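Local coordinates for coiled-coil and C2 domain-containing protein 1-like (Drosophila melanogaster, PDB 6EI6) that binds monophosphorylated phosphatidylinositols and regulates endosomal protein sorting through the ESCRT pathway, probably by keeping the ESCRT-III subunit shrub from polymerising inappropriately, at residues A[57-62]-A[223-228]. Numbering follows the deposited sequence.
Sequences RDHHKA and KCEIHD. With SO4 (sulfate ion), chain E.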
loop_
_atom_site.group_PDB
_atom_site.type_symbol
_atom_site.label_atom_id
_atom_site.label_comp_id
_atom_site.label_asym_id
_atom_site.label_seq_id
_atom_site.Cartn_x
_atom_site.Cartn_y
_atom_site.Cartn_z
ATOM N N ARG A 57 -5.132 -11.105 -3.768
ATOM C CA ARG A 57 -6.551 -11.038 -4.103
ATOM C C ARG A 57 -6.993 -9.596 -4.294
ATOM O O ARG A 57 -7.691 -9.266 -5.264
ATOM C CB ARG A 57 -7.387 -11.702 -3.007
ATOM C CG ARG A 57 -8.866 -11.553 -3.182
ATOM C CD ARG A 57 -9.582 -11.888 -1.889
ATOM N NE ARG A 57 -9.320 -10.854 -0.885
ATOM C CZ ARG A 57 -9.523 -10.988 0.422
ATOM N NH1 ARG A 57 -9.988 -12.128 0.926
ATOM N NH2 ARG A 57 -9.233 -9.978 1.228
ATOM N N ASP A 58 -6.569 -8.717 -3.383
ATOM C CA ASP A 58 -7.018 -7.334 -3.425
ATOM C C ASP A 58 -6.412 -6.602 -4.608
ATOM O O ASP A 58 -7.083 -5.782 -5.248
ATOM C CB ASP A 58 -6.678 -6.642 -2.107
ATOM C CG ASP A 58 -7.593 -7.075 -0.987
ATOM O OD1 ASP A 58 -8.624 -7.728 -1.289
ATOM O OD2 ASP A 58 -7.283 -6.780 0.188
ATOM N N HIS A 59 -5.159 -6.909 -4.941
ATOM C CA HIS A 59 -4.590 -6.334 -6.153
ATOM C C HIS A 59 -5.393 -6.734 -7.387
ATOM O O HIS A 59 -5.674 -5.894 -8.247
ATOM C CB HIS A 59 -3.137 -6.753 -6.322
ATOM C CG HIS A 59 -2.563 -6.351 -7.639
ATOM N ND1 HIS A 59 -2.053 -5.091 -7.870
ATOM C CD2 HIS A 59 -2.450 -7.027 -8.807
ATOM C CE1 HIS A 59 -1.627 -5.016 -9.119
ATOM N NE2 HIS A 59 -1.865 -6.174 -9.712
ATOM N N HIS A 60 -5.772 -8.015 -7.493
ATOM C CA HIS A 60 -6.533 -8.454 -8.659
ATOM C C HIS A 60 -7.926 -7.839 -8.683
ATOM O O HIS A 60 -8.447 -7.538 -9.764
ATOM C CB HIS A 60 -6.606 -9.983 -8.696
ATOM C CG HIS A 60 -5.304 -10.620 -9.055
ATOM N ND1 HIS A 60 -4.587 -10.259 -10.177
ATOM C CD2 HIS A 60 -4.564 -11.557 -8.422
ATOM C CE1 HIS A 60 -3.467 -10.959 -10.229
ATOM N NE2 HIS A 60 -3.425 -11.748 -9.171
ATOM N N LYS A 61 -8.533 -7.626 -7.508
ATOM C CA LYS A 61 -9.836 -6.969 -7.442
ATOM C C LYS A 61 -9.756 -5.540 -7.955
ATOM O O LYS A 61 -10.550 -5.124 -8.808
ATOM C CB LYS A 61 -10.358 -6.984 -6.014
ATOM C CG LYS A 61 -11.517 -6.046 -5.809
ATOM C CD LYS A 61 -12.323 -6.438 -4.603
ATOM C CE LYS A 61 -12.441 -5.286 -3.622
ATOM N NZ LYS A 61 -13.592 -5.472 -2.682
ATOM N N ALA A 62 -8.781 -4.781 -7.457
ATOM C CA ALA A 62 -8.593 -3.409 -7.906
ATOM C C ALA A 62 -8.324 -3.310 -9.400
ATOM O O ALA A 62 -8.532 -2.240 -9.982
ATOM C CB ALA A 62 -7.443 -2.756 -7.151
ATOM N N LYS A 223 3.069 -4.476 -0.612
ATOM C CA LYS A 223 2.003 -4.289 -1.582
ATOM C C LYS A 223 2.506 -3.454 -2.750
ATOM O O LYS A 223 3.558 -2.801 -2.695
ATOM C CB LYS A 223 0.775 -3.624 -0.967
ATOM C CG LYS A 223 -0.031 -4.565 -0.119
ATOM C CD LYS A 223 -1.369 -3.962 0.245
ATOM C CE LYS A 223 -1.518 -3.881 1.726
ATOM N NZ LYS A 223 -0.285 -3.242 2.259
ATOM N N CYS A 224 1.753 -3.486 -3.833
ATOM C CA CYS A 224 2.246 -2.840 -5.028
ATOM C C CYS A 224 1.460 -1.587 -5.373
ATOM O O CYS A 224 1.787 -0.921 -6.371
ATOM C CB CYS A 224 2.247 -3.830 -6.194
ATOM S SG CYS A 224 0.697 -4.634 -6.310
ATOM N N GLU A 225 0.447 -1.240 -4.577
ATOM C CA GLU A 225 -0.147 0.077 -4.684
ATOM C C GLU A 225 -0.817 0.466 -3.377
ATOM O O GLU A 225 -1.286 -0.385 -2.614
ATOM C CB GLU A 225 -1.141 0.168 -5.847
ATOM C CG GLU A 225 -2.391 -0.642 -5.719
ATOM C CD GLU A 225 -2.254 -2.025 -6.347
ATOM O OE1 GLU A 225 -1.657 -2.149 -7.449
ATOM O OE2 GLU A 225 -2.726 -2.994 -5.716
ATOM N N ILE A 226 -0.831 1.776 -3.124
ATOM C CA ILE A 226 -1.660 2.405 -2.101
ATOM C C ILE A 226 -2.771 3.163 -2.816
ATOM O O ILE A 226 -2.519 3.846 -3.815
ATOM C CB ILE A 226 -0.830 3.341 -1.213
ATOM C CG1 ILE A 226 0.248 2.550 -0.478
ATOM C CG2 ILE A 226 -1.729 4.110 -0.248
ATOM C CD1 ILE A 226 1.361 3.411 0.117
ATOM N N HIS A 227 -4.003 3.007 -2.351
ATOM C CA HIS A 227 -5.118 3.755 -2.924
ATOM C C HIS A 227 -6.150 4.010 -1.833
ATOM O O HIS A 227 -6.837 3.091 -1.384
ATOM C CB HIS A 227 -5.733 3.020 -4.102
ATOM C CG HIS A 227 -7.000 3.643 -4.602
ATOM N ND1 HIS A 227 -7.985 2.920 -5.243
ATOM C CD2 HIS A 227 -7.452 4.921 -4.542
ATOM C CE1 HIS A 227 -8.983 3.726 -5.565
ATOM N NE2 HIS A 227 -8.685 4.945 -5.147
ATOM N N ASP A 228 -6.271 5.258 -1.413
ATOM C CA ASP A 228 -7.205 5.610 -0.358
ATOM C C ASP A 228 -7.603 7.069 -0.543
ATOM O O ASP A 228 -7.188 7.733 -1.497
ATOM C CB ASP A 228 -6.583 5.352 1.012
ATOM C CG ASP A 228 -7.558 4.712 1.977
ATOM O OD1 ASP A 228 -8.771 4.826 1.726
ATOM O OD2 ASP A 228 -7.119 4.088 2.971
HETATM S S SO4 E . -11.150 -10.836 4.560
HETATM O O1 SO4 E . -11.153 -12.137 3.879
HETATM O O2 SO4 E . -10.749 -11.028 5.960
HETATM O O3 SO4 E . -10.234 -9.895 3.890
HETATM O O4 SO4 E . -12.512 -10.291 4.533
#
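H59, on the last turns of helix 34-62, meets E225 at the start of an outer strand of the C2 domain sandwich, a worked example of two parts of a chain joined by one imidazole and one carboxylate. The two side chains cross at about a right angle, yet their flat groups lie nearly coplanar, 16° apart. H59 ND1 points between the carboxylate oxygens and gives a forked hydrogen bond, to E225 OE1 at 3.0 Å and to E225 OE2 at 3.1 Å; the second is the straighter, at 157°. Both oxygens accept through their syn lone pairs. With CG anti to the backbone N (chi1 172°), the ring of H59 extends from the helix to the carboxylate, while the chain of E225 bends at chi2 to bring its oxygens round. C224 SG approaches the same ring obliquely, 3.9 Å from the centroid, and C111 also touches H59. N112 donates to E225 OE1, giving that oxygen a second partner. Were the imidazole of H59 replaced by the methyl of an alanine, E225 would probably lose its helix-side donor, its carboxylate would be freer to turn, and C224 would have no ring to pack on. Elsewhere on the helix, R57 holds D58 OD1 through NE at 3.2 Å, presents NH1 and NH2 to two oxygens of a sulfate probably taken from the crystallisation liquor, and reaches E73 of helix 66-91. Since H59 is buried beside an acidic group, the carboxylate would be expected to polarise the imidazole and favour its protonated form, giving this junction between helical hairpin and C2 domain a partly ionic character.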